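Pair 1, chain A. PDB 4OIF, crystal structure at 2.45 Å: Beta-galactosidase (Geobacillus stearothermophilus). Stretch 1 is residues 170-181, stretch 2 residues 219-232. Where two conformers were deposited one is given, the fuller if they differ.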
# COMPACT_ATOMS: atom_id res chain seq x y z
N GLU A 170 0.71 -21.63 25.01
CA GLU A 170 1.20 -22.55 26.02
C GLU A 170 2.20 -23.54 25.42
O GLU A 170 3.25 -23.80 26.01
CB GLU A 170 0.05 -23.29 26.70
CG GLU A 170 -0.33 -22.66 28.05
CD GLU A 170 0.88 -22.48 28.97
OE1 GLU A 170 1.76 -23.38 29.01
OE2 GLU A 170 0.97 -21.43 29.66
N ALA A 171 1.89 -24.04 24.22
CA ALA A 171 2.80 -24.97 23.55
C ALA A 171 4.17 -24.32 23.22
O ALA A 171 5.21 -24.98 23.30
CB ALA A 171 2.14 -25.52 22.28
N PHE A 172 4.14 -23.05 22.84
CA PHE A 172 5.35 -22.26 22.58
C PHE A 172 6.16 -22.10 23.86
O PHE A 172 7.38 -22.23 23.85
CB PHE A 172 4.99 -20.89 22.00
CG PHE A 172 6.17 -20.03 21.65
CD1 PHE A 172 7.22 -20.55 20.90
CD2 PHE A 172 6.22 -18.70 22.06
CE1 PHE A 172 8.32 -19.75 20.56
CE2 PHE A 172 7.30 -17.89 21.73
CZ PHE A 172 8.36 -18.42 20.98
N ARG A 173 5.48 -21.82 24.97
CA ARG A 173 6.15 -21.75 26.26
C ARG A 173 6.82 -23.07 26.64
O ARG A 173 7.97 -23.07 27.10
CB ARG A 173 5.17 -21.33 27.35
CG ARG A 173 5.00 -19.84 27.42
CD ARG A 173 4.00 -19.44 28.48
NE ARG A 173 3.38 -18.19 28.09
CZ ARG A 173 2.11 -18.07 27.74
NH1 ARG A 173 1.31 -19.13 27.77
NH2 ARG A 173 1.64 -16.88 27.37
N GLU A 174 6.12 -24.18 26.45
CA GLU A 174 6.71 -25.49 26.77
C GLU A 174 7.90 -25.79 25.86
O GLU A 174 8.93 -26.33 26.31
CB GLU A 174 5.66 -26.60 26.67
CG GLU A 174 4.63 -26.54 27.80
CD GLU A 174 5.28 -26.57 29.18
OE1 GLU A 174 6.14 -27.46 29.39
OE2 GLU A 174 4.95 -25.70 30.02
N TRP A 175 7.77 -25.39 24.60
CA TRP A 175 8.84 -25.52 23.62
C TRP A 175 10.08 -24.75 24.07
O TRP A 175 11.20 -25.24 23.98
CB TRP A 175 8.36 -25.03 22.26
CG TRP A 175 9.31 -25.22 21.12
CD1 TRP A 175 9.38 -26.30 20.28
CD2 TRP A 175 10.31 -24.29 20.66
NE1 TRP A 175 10.35 -26.10 19.33
CE2 TRP A 175 10.94 -24.88 19.55
CE3 TRP A 175 10.74 -23.03 21.09
CZ2 TRP A 175 11.98 -24.25 18.86
CZ3 TRP A 175 11.76 -22.40 20.40
CH2 TRP A 175 12.38 -23.01 19.30
N LEU A 176 9.86 -23.54 24.57
CA LEU A 176 10.95 -22.68 24.99
C LEU A 176 11.61 -23.23 26.26
O LEU A 176 12.83 -23.15 26.42
CB LEU A 176 10.46 -21.24 25.19
CG LEU A 176 10.26 -20.38 23.94
CD1 LEU A 176 9.59 -19.07 24.31
CD2 LEU A 176 11.57 -20.10 23.20
N LYS A 177 10.80 -23.78 27.16
CA LYS A 177 11.35 -24.39 28.36
C LYS A 177 12.25 -25.57 27.99
O LYS A 177 13.35 -25.69 28.53
CB LYS A 177 10.25 -24.83 29.32
CG LYS A 177 9.51 -23.68 29.95
CD LYS A 177 8.40 -24.22 30.81
CE LYS A 177 7.57 -23.11 31.41
NZ LYS A 177 6.35 -23.67 32.04
N LYS A 178 11.80 -26.42 27.06
CA LYS A 178 12.65 -27.50 26.58
C LYS A 178 13.93 -26.96 25.97
O LYS A 178 15.02 -27.37 26.35
CB LYS A 178 11.91 -28.38 25.57
CG LYS A 178 10.68 -29.07 26.15
CD LYS A 178 10.03 -30.04 25.16
CE LYS A 178 8.76 -30.70 25.71
NZ LYS A 178 7.54 -29.84 25.59
N LYS A 179 13.82 -26.02 25.03
CA LYS A 179 15.00 -25.51 24.33
C LYS A 179 16.06 -24.89 25.25
O LYS A 179 17.27 -25.00 25.00
CB LYS A 179 14.60 -24.46 23.29
CG LYS A 179 15.81 -23.83 22.61
CD LYS A 179 15.45 -23.03 21.37
CE LYS A 179 16.71 -22.53 20.69
NZ LYS A 179 16.45 -21.93 19.36
N TYR A 180 15.61 -24.24 26.31
CA TYR A 180 16.52 -23.49 27.15
C TYR A 180 16.67 -24.12 28.52
O TYR A 180 17.16 -23.50 29.45
CB TYR A 180 16.04 -22.03 27.25
CG TYR A 180 16.14 -21.30 25.93
CD1 TYR A 180 17.37 -20.82 25.50
CD2 TYR A 180 15.03 -21.08 25.13
CE1 TYR A 180 17.48 -20.15 24.30
CE2 TYR A 180 15.14 -20.41 23.93
CZ TYR A 180 16.37 -19.95 23.52
OH TYR A 180 16.52 -19.28 22.33
N ASN A 181 16.27 -25.38 28.62
CA ASN A 181 16.40 -26.15 29.85
C ASN A 181 15.79 -25.42 31.04
O ASN A 181 16.39 -25.35 32.11
CB ASN A 181 17.87 -26.48 30.12
CG ASN A 181 18.05 -27.80 30.86
OD1 ASN A 181 17.34 -28.09 31.83
ND2 ASN A 181 18.98 -28.61 30.39
N GLY A 219 15.26 -12.53 18.63
CA GLY A 219 15.37 -13.90 19.10
C GLY A 219 14.01 -14.53 19.31
O GLY A 219 13.82 -15.72 19.06
N LEU A 220 13.06 -13.71 19.77
CA LEU A 220 11.67 -14.14 19.89
C LEU A 220 11.10 -14.44 18.51
O LEU A 220 10.47 -15.46 18.31
CB LEU A 220 10.82 -13.09 20.61
CG LEU A 220 9.30 -13.26 20.56
CD1 LEU A 220 8.85 -14.64 21.07
CD2 LEU A 220 8.59 -12.16 21.33
N ASN A 221 11.33 -13.56 17.54
CA ASN A 221 10.80 -13.78 16.19
C ASN A 221 11.33 -15.09 15.58
O ASN A 221 10.57 -15.92 15.04
CB ASN A 221 11.14 -12.59 15.30
CG ASN A 221 10.61 -11.28 15.85
OD1 ASN A 221 9.58 -11.25 16.50
ND2 ASN A 221 11.31 -10.20 15.57
N LEU A 222 12.64 -15.27 15.70
CA LEU A 222 13.34 -16.44 15.20
C LEU A 222 12.84 -17.72 15.88
O LEU A 222 12.39 -18.66 15.21
CB LEU A 222 14.85 -16.27 15.42
CG LEU A 222 15.81 -17.33 14.89
CD1 LEU A 222 15.62 -17.56 13.39
CD2 LEU A 222 17.24 -16.90 15.19
N ASP A 223 12.90 -17.75 17.21
CA ASP A 223 12.41 -18.91 17.95
C ASP A 223 10.94 -19.19 17.64
O ASP A 223 10.54 -20.35 17.61
CB ASP A 223 12.61 -18.73 19.46
CG ASP A 223 13.98 -19.20 19.92
OD1 ASP A 223 14.70 -19.80 19.11
OD2 ASP A 223 14.32 -18.99 21.10
N TRP A 224 10.13 -18.16 17.41
CA TRP A 224 8.74 -18.39 17.02
C TRP A 224 8.67 -19.08 15.66
O TRP A 224 7.92 -20.03 15.49
CB TRP A 224 7.92 -17.09 17.00
CG TRP A 224 6.50 -17.29 16.47
CD1 TRP A 224 6.00 -16.87 15.27
CD2 TRP A 224 5.43 -17.98 17.12
NE1 TRP A 224 4.69 -17.24 15.14
CE2 TRP A 224 4.31 -17.93 16.26
CE3 TRP A 224 5.31 -18.64 18.35
CZ2 TRP A 224 3.09 -18.51 16.58
CZ3 TRP A 224 4.09 -19.22 18.66
CH2 TRP A 224 3.00 -19.16 17.78
N LYS A 225 9.44 -18.64 14.68
CA LYS A 225 9.44 -19.35 13.40
C LYS A 225 9.88 -20.81 13.57
O LYS A 225 9.27 -21.73 12.98
CB LYS A 225 10.33 -18.62 12.39
CG LYS A 225 9.75 -17.27 11.96
CD LYS A 225 10.61 -16.58 10.92
CE LYS A 225 9.96 -15.30 10.41
NZ LYS A 225 10.28 -14.08 11.23
N ARG A 226 10.91 -21.04 14.39
CA ARG A 226 11.37 -22.40 14.66
C ARG A 226 10.25 -23.24 15.28
O ARG A 226 10.04 -24.38 14.91
CB ARG A 226 12.59 -22.40 15.57
CG ARG A 226 13.87 -21.88 14.95
CD ARG A 226 14.92 -21.62 16.02
NE ARG A 226 16.25 -21.40 15.45
CZ ARG A 226 17.12 -20.50 15.91
NH1 ARG A 226 16.81 -19.73 16.94
NH2 ARG A 226 18.30 -20.37 15.32
N PHE A 227 9.53 -22.65 16.22
CA PHE A 227 8.44 -23.37 16.87
C PHE A 227 7.33 -23.66 15.89
O PHE A 227 6.69 -24.68 15.98
CB PHE A 227 7.87 -22.59 18.05
CG PHE A 227 6.52 -23.09 18.49
CD1 PHE A 227 6.41 -24.22 19.28
CD2 PHE A 227 5.37 -22.45 18.10
CE1 PHE A 227 5.16 -24.69 19.68
CE2 PHE A 227 4.13 -22.91 18.48
CZ PHE A 227 4.03 -24.03 19.28
N VAL A 228 7.09 -22.74 14.96
CA VAL A 228 6.05 -22.94 13.97
C VAL A 228 6.41 -24.16 13.12
O VAL A 228 5.56 -25.06 12.88
CB VAL A 228 5.88 -21.69 13.08
CG1 VAL A 228 5.04 -22.01 11.84
CG2 VAL A 228 5.25 -20.55 13.91
N THR A 229 7.68 -24.23 12.71
CA THR A 229 8.15 -25.41 12.00
C THR A 229 7.98 -26.70 12.82
O THR A 229 7.36 -27.67 12.36
CB THR A 229 9.62 -25.27 11.59
OG1 THR A 229 9.71 -24.37 10.48
CG2 THR A 229 10.20 -26.62 11.16
N ASP A 230 8.49 -26.69 14.05
CA ASP A 230 8.41 -27.87 14.91
C ASP A 230 6.98 -28.32 15.17
O ASP A 230 6.69 -29.50 15.13
CB ASP A 230 9.11 -27.61 16.24
CG ASP A 230 10.62 -27.77 16.15
OD1 ASP A 230 11.10 -28.26 15.10
OD2 ASP A 230 11.32 -27.42 17.12
N GLN A 231 6.08 -27.39 15.43
CA GLN A 231 4.73 -27.73 15.75
C GLN A 231 3.99 -28.24 14.51
O GLN A 231 3.15 -29.16 14.61
CB GLN A 231 4.01 -26.52 16.38
CG GLN A 231 2.66 -26.85 17.00
CD GLN A 231 2.71 -27.67 18.26
OE1 GLN A 231 3.53 -28.58 18.41
NE2 GLN A 231 1.82 -27.37 19.20
N THR A 232 4.34 -27.69 13.35
CA THR A 232 3.83 -28.21 12.08
C THR A 232 4.27 -29.67 11.86
O THR A 232 3.45 -30.55 11.57
CB THR A 232 4.29 -27.34 10.90
OG1 THR A 232 3.68 -26.05 11.01
CG2 THR A 232 3.89 -27.94 9.58

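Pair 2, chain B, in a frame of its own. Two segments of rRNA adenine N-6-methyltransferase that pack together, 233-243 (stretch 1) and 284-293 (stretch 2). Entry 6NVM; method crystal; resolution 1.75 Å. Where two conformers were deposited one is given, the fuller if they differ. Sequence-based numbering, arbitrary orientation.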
# COMPACT_ATOMS: atom_id res chain seq x y z
N ARG B 233 18.99 -2.52 10.95
CA ARG B 233 20.18 -2.66 10.12
C ARG B 233 19.79 -2.84 8.65
O ARG B 233 20.46 -2.31 7.76
CB ARG B 233 21.04 -3.82 10.62
CG ARG B 233 21.69 -3.54 11.97
CD ARG B 233 22.82 -4.52 12.29
NE ARG B 233 22.36 -5.91 12.29
CZ ARG B 233 21.77 -6.52 13.32
NH1 ARG B 233 21.56 -5.87 14.46
NH2 ARG B 233 21.39 -7.78 13.20
N TYR B 234 18.70 -3.57 8.39
CA TYR B 234 18.20 -3.69 7.02
C TYR B 234 17.80 -2.33 6.47
O TYR B 234 18.16 -1.97 5.34
CB TYR B 234 17.01 -4.65 7.00
CG TYR B 234 16.24 -4.67 5.69
CD1 TYR B 234 16.64 -5.49 4.64
CD2 TYR B 234 15.12 -3.88 5.50
CE1 TYR B 234 15.94 -5.53 3.45
CE2 TYR B 234 14.41 -3.90 4.31
CZ TYR B 234 14.82 -4.73 3.29
OH TYR B 234 14.12 -4.76 2.11
N GLU B 235 17.02 -1.57 7.25
CA GLU B 235 16.58 -0.25 6.80
C GLU B 235 17.77 0.66 6.51
O GLU B 235 17.76 1.43 5.54
CB GLU B 235 15.66 0.37 7.85
CG GLU B 235 14.33 -0.37 7.98
CD GLU B 235 13.59 -0.07 9.28
OE1 GLU B 235 14.21 0.46 10.23
OE2 GLU B 235 12.38 -0.38 9.36
N SER B 236 18.82 0.58 7.34
CA SER B 236 20.01 1.38 7.11
C SER B 236 20.70 0.98 5.81
O SER B 236 21.21 1.85 5.08
CB SER B 236 20.97 1.25 8.29
OG SER B 236 22.15 1.99 8.08
N MET B 237 20.74 -0.31 5.50
CA MET B 237 21.35 -0.77 4.25
C MET B 237 20.58 -0.26 3.04
O MET B 237 21.18 0.19 2.06
CB MET B 237 21.42 -2.30 4.23
CG MET B 237 21.94 -2.90 2.92
SD MET B 237 21.42 -4.60 2.66
CE MET B 237 19.65 -4.39 2.38
N VAL B 238 19.25 -0.34 3.08
CA VAL B 238 18.44 0.12 1.96
C VAL B 238 18.61 1.62 1.76
O VAL B 238 18.82 2.09 0.64
CB VAL B 238 16.96 -0.26 2.17
CG1 VAL B 238 16.09 0.33 1.08
CG2 VAL B 238 16.81 -1.78 2.20
N GLU B 239 18.53 2.38 2.85
CA GLU B 239 18.78 3.82 2.78
C GLU B 239 20.13 4.11 2.12
O GLU B 239 20.22 4.91 1.19
CB GLU B 239 18.74 4.43 4.18
CG GLU B 239 17.36 4.47 4.81
CD GLU B 239 16.48 5.58 4.25
OE1 GLU B 239 16.85 6.17 3.22
OE2 GLU B 239 15.43 5.86 4.86
N LEU B 240 21.18 3.44 2.60
CA LEU B 240 22.52 3.68 2.09
C LEU B 240 22.59 3.49 0.58
O LEU B 240 23.21 4.29 -0.13
CB LEU B 240 23.51 2.75 2.79
CG LEU B 240 24.93 2.71 2.25
CD1 LEU B 240 25.58 4.09 2.30
CD2 LEU B 240 25.75 1.69 3.03
N CYS B 241 21.97 2.43 0.07
CA CYS B 241 22.09 2.11 -1.35
C CYS B 241 21.25 3.02 -2.23
O CYS B 241 21.63 3.28 -3.38
CB CYS B 241 21.70 0.65 -1.59
SG CYS B 241 22.85 -0.55 -0.87
N PHE B 242 20.11 3.50 -1.73
CA PHE B 242 19.25 4.35 -2.54
C PHE B 242 19.79 5.78 -2.68
O PHE B 242 19.29 6.52 -3.53
CB PHE B 242 17.83 4.37 -1.97
CG PHE B 242 16.93 3.32 -2.56
CD1 PHE B 242 16.88 2.04 -2.03
CD2 PHE B 242 16.15 3.61 -3.67
CE1 PHE B 242 16.06 1.07 -2.58
CE2 PHE B 242 15.32 2.65 -4.23
CZ PHE B 242 15.28 1.38 -3.69
N THR B 243 20.79 6.17 -1.88
CA THR B 243 21.42 7.48 -2.09
C THR B 243 22.32 7.47 -3.31
O THR B 243 22.48 8.51 -3.96
CB THR B 243 22.23 7.90 -0.86
OG1 THR B 243 23.36 7.03 -0.71
CG2 THR B 243 21.37 7.87 0.40
N GLN B 284 15.77 -10.01 -3.50
CA GLN B 284 17.22 -9.83 -3.60
C GLN B 284 17.75 -8.96 -2.47
O GLN B 284 18.81 -9.23 -1.91
CB GLN B 284 17.57 -9.24 -4.96
CG GLN B 284 17.30 -10.22 -6.09
CD GLN B 284 17.51 -9.63 -7.46
OE1 GLN B 284 16.92 -8.61 -7.80
NE2 GLN B 284 18.36 -10.26 -8.26
N TRP B 285 17.01 -7.90 -2.10
CA TRP B 285 17.42 -7.07 -0.97
C TRP B 285 17.51 -7.89 0.31
O TRP B 285 18.44 -7.70 1.11
CB TRP B 285 16.44 -5.92 -0.79
CG TRP B 285 16.55 -4.82 -1.80
CD1 TRP B 285 15.63 -4.48 -2.75
CD2 TRP B 285 17.63 -3.89 -1.95
NE1 TRP B 285 16.07 -3.41 -3.48
CE2 TRP B 285 17.30 -3.03 -3.01
CE3 TRP B 285 18.86 -3.71 -1.30
CZ2 TRP B 285 18.15 -2.01 -3.44
CZ3 TRP B 285 19.69 -2.69 -1.72
CH2 TRP B 285 19.33 -1.85 -2.78
N LEU B 286 16.55 -8.79 0.54
CA LEU B 286 16.58 -9.63 1.73
C LEU B 286 17.80 -10.55 1.73
O LEU B 286 18.48 -10.70 2.75
CB LEU B 286 15.31 -10.47 1.82
CG LEU B 286 14.00 -9.72 2.07
CD1 LEU B 286 12.82 -10.69 1.94
CD2 LEU B 286 14.04 -9.08 3.44
N ARG B 287 18.08 -11.18 0.60
CA ARG B 287 19.26 -12.05 0.50
C ARG B 287 20.54 -11.25 0.67
O ARG B 287 21.48 -11.70 1.34
CB ARG B 287 19.26 -12.79 -0.84
CG ARG B 287 18.28 -13.96 -0.91
CD ARG B 287 18.76 -15.02 -1.89
NE ARG B 287 18.92 -14.48 -3.24
CZ ARG B 287 17.93 -14.35 -4.11
NH1 ARG B 287 16.69 -14.72 -3.79
NH2 ARG B 287 18.17 -13.85 -5.31
N LEU B 288 20.60 -10.06 0.07
CA LEU B 288 21.77 -9.20 0.23
C LEU B 288 22.02 -8.91 1.70
O LEU B 288 23.16 -9.00 2.18
CB LEU B 288 21.56 -7.91 -0.56
CG LEU B 288 22.74 -6.93 -0.70
CD1 LEU B 288 23.81 -7.52 -1.61
CD2 LEU B 288 22.25 -5.59 -1.24
N PHE B 289 20.97 -8.54 2.43
CA PHE B 289 21.12 -8.21 3.84
C PHE B 289 21.50 -9.44 4.65
O PHE B 289 22.35 -9.37 5.54
CB PHE B 289 19.83 -7.60 4.40
CG PHE B 289 19.89 -7.35 5.88
CD1 PHE B 289 20.67 -6.33 6.38
CD2 PHE B 289 19.17 -8.15 6.76
CE1 PHE B 289 20.74 -6.10 7.74
CE2 PHE B 289 19.24 -7.93 8.12
CZ PHE B 289 20.03 -6.90 8.62
N GLU B 290 20.88 -10.58 4.34
CA GLU B 290 21.19 -11.83 5.03
C GLU B 290 22.69 -12.09 5.05
O GLU B 290 23.27 -12.36 6.11
CB GLU B 290 20.44 -12.97 4.35
CG GLU B 290 20.67 -14.35 4.94
CD GLU B 290 19.90 -15.43 4.20
OE1 GLU B 290 19.86 -15.39 2.94
OE2 GLU B 290 19.32 -16.30 4.87
N ARG B 291 23.33 -12.01 3.89
CA ARG B 291 24.76 -12.29 3.83
C ARG B 291 25.58 -11.17 4.45
O ARG B 291 26.59 -11.42 5.11
CB ARG B 291 25.19 -12.54 2.38
CG ARG B 291 26.67 -12.90 2.23
CD ARG B 291 27.06 -14.13 3.05
NE ARG B 291 28.48 -14.45 2.92
CZ ARG B 291 29.45 -13.86 3.62
NH1 ARG B 291 29.16 -12.92 4.51
NH2 ARG B 291 30.71 -14.22 3.43
N LEU B 292 25.16 -9.91 4.23
CA LEU B 292 25.91 -8.81 4.81
C LEU B 292 25.85 -8.82 6.33
O LEU B 292 26.82 -8.42 6.99
CB LEU B 292 25.39 -7.47 4.29
CG LEU B 292 25.78 -7.11 2.86
CD1 LEU B 292 25.13 -5.81 2.49
CD2 LEU B 292 27.29 -7.01 2.71
N ASP B 293 24.74 -9.27 6.90
CA ASP B 293 24.53 -9.18 8.33
C ASP B 293 25.19 -10.31 9.11
O ASP B 293 25.02 -10.39 10.33
CB ASP B 293 23.03 -9.16 8.64
CG ASP B 293 22.72 -8.52 9.97
OD1 ASP B 293 23.32 -7.46 10.27
OD2 ASP B 293 21.86 -9.05 10.70

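Two helices that cross at a steep angle can touch over only a few turns, and the backbone fixes which positions meet without fixing what fills them. Pair 1, from a beta-galactosidase, and pair 2, from an rRNA adenine N-6-methyltransferase, illustrate the point. Their central residues superpose with an RMSD of 0.4 Å. The N-to-C directions of the helices make an angle of 105° in pair 1 and 114° in pair 2, the axes approach to 10.5 and 10.4 Å, and the contacts bury 572 and 578 Å².

The closest backbone approach in both is made by an aromatic pair. Phe A172 matches Tyr B234 and Phe A227 matches Phe B289; the CA atoms lie 6.6 Å apart between Phe A172 and Phe A227, and 6.3 Å between Tyr B234 and Phe B289. In each case the first helix lays aliphatic carbon over the face of the second helix's phenyl ring: CA of Phe A172 is 3.9 Å from the centroid of the Phe A227 ring, and CB of Tyr B234 is 3.9 Å from that of Phe B289. The rings themselves meet differently, obliquely in pair 1 but edge-to-face in pair 2, where the edge of Tyr B234 points to the face of Phe B289. Phe A172 instead offers a face to the edge of Trp A224, whose counterpart, Leu B286, reaches Tyr B234 with an aliphatic contact, CD2 to CE1 at 4.0 Å.

One turn on, Trp A175 and Met B237 occupy the same position, both pointing toward the partner helix. The indole receives the edge of Phe A227 on its face and also donates a hydrogen bond, NE1 of Trp A175 to OD2 of Asp A230 at 2.8 Å. At the position of that aspartate pair 2 has Leu B292, and the contact becomes apolar: SD of Met B237 lies 3.9 Å from CD1 of Leu B292.

The sharpest exchange is at Asp A223, matched by Trp B285. The carboxylate is a polar hub: OD1 of Asp A223 accepts from NZ of Lys A179 at 2.8 Å in a salt bridge and from NH1 of Arg A226 at 3.0 Å, while OD2 of Asp A223 accepts from OH of Tyr A180 at 2.5 Å. Shared negative charge helps offset the proximity of the two cations. In pair 2 the large indole takes over by bulk, lodged among Cys B241, Phe B242, Met B237 and Tyr B234.

Charge reappears at the other end of pair 2. Ala A171 merely rests its CB 3.6 Å from NE2 of Gln A231, whereas the matching Arg B233 and Asp B293 form a two-pronged salt bridge, NE of Arg B233 to OD1 of Asp B293 at 2.7 Å and NH2 of Arg B233 to OD2 of Asp B293 at 2.8 Å. The aromatic centre is kept; polar and apolar solutions change places around it.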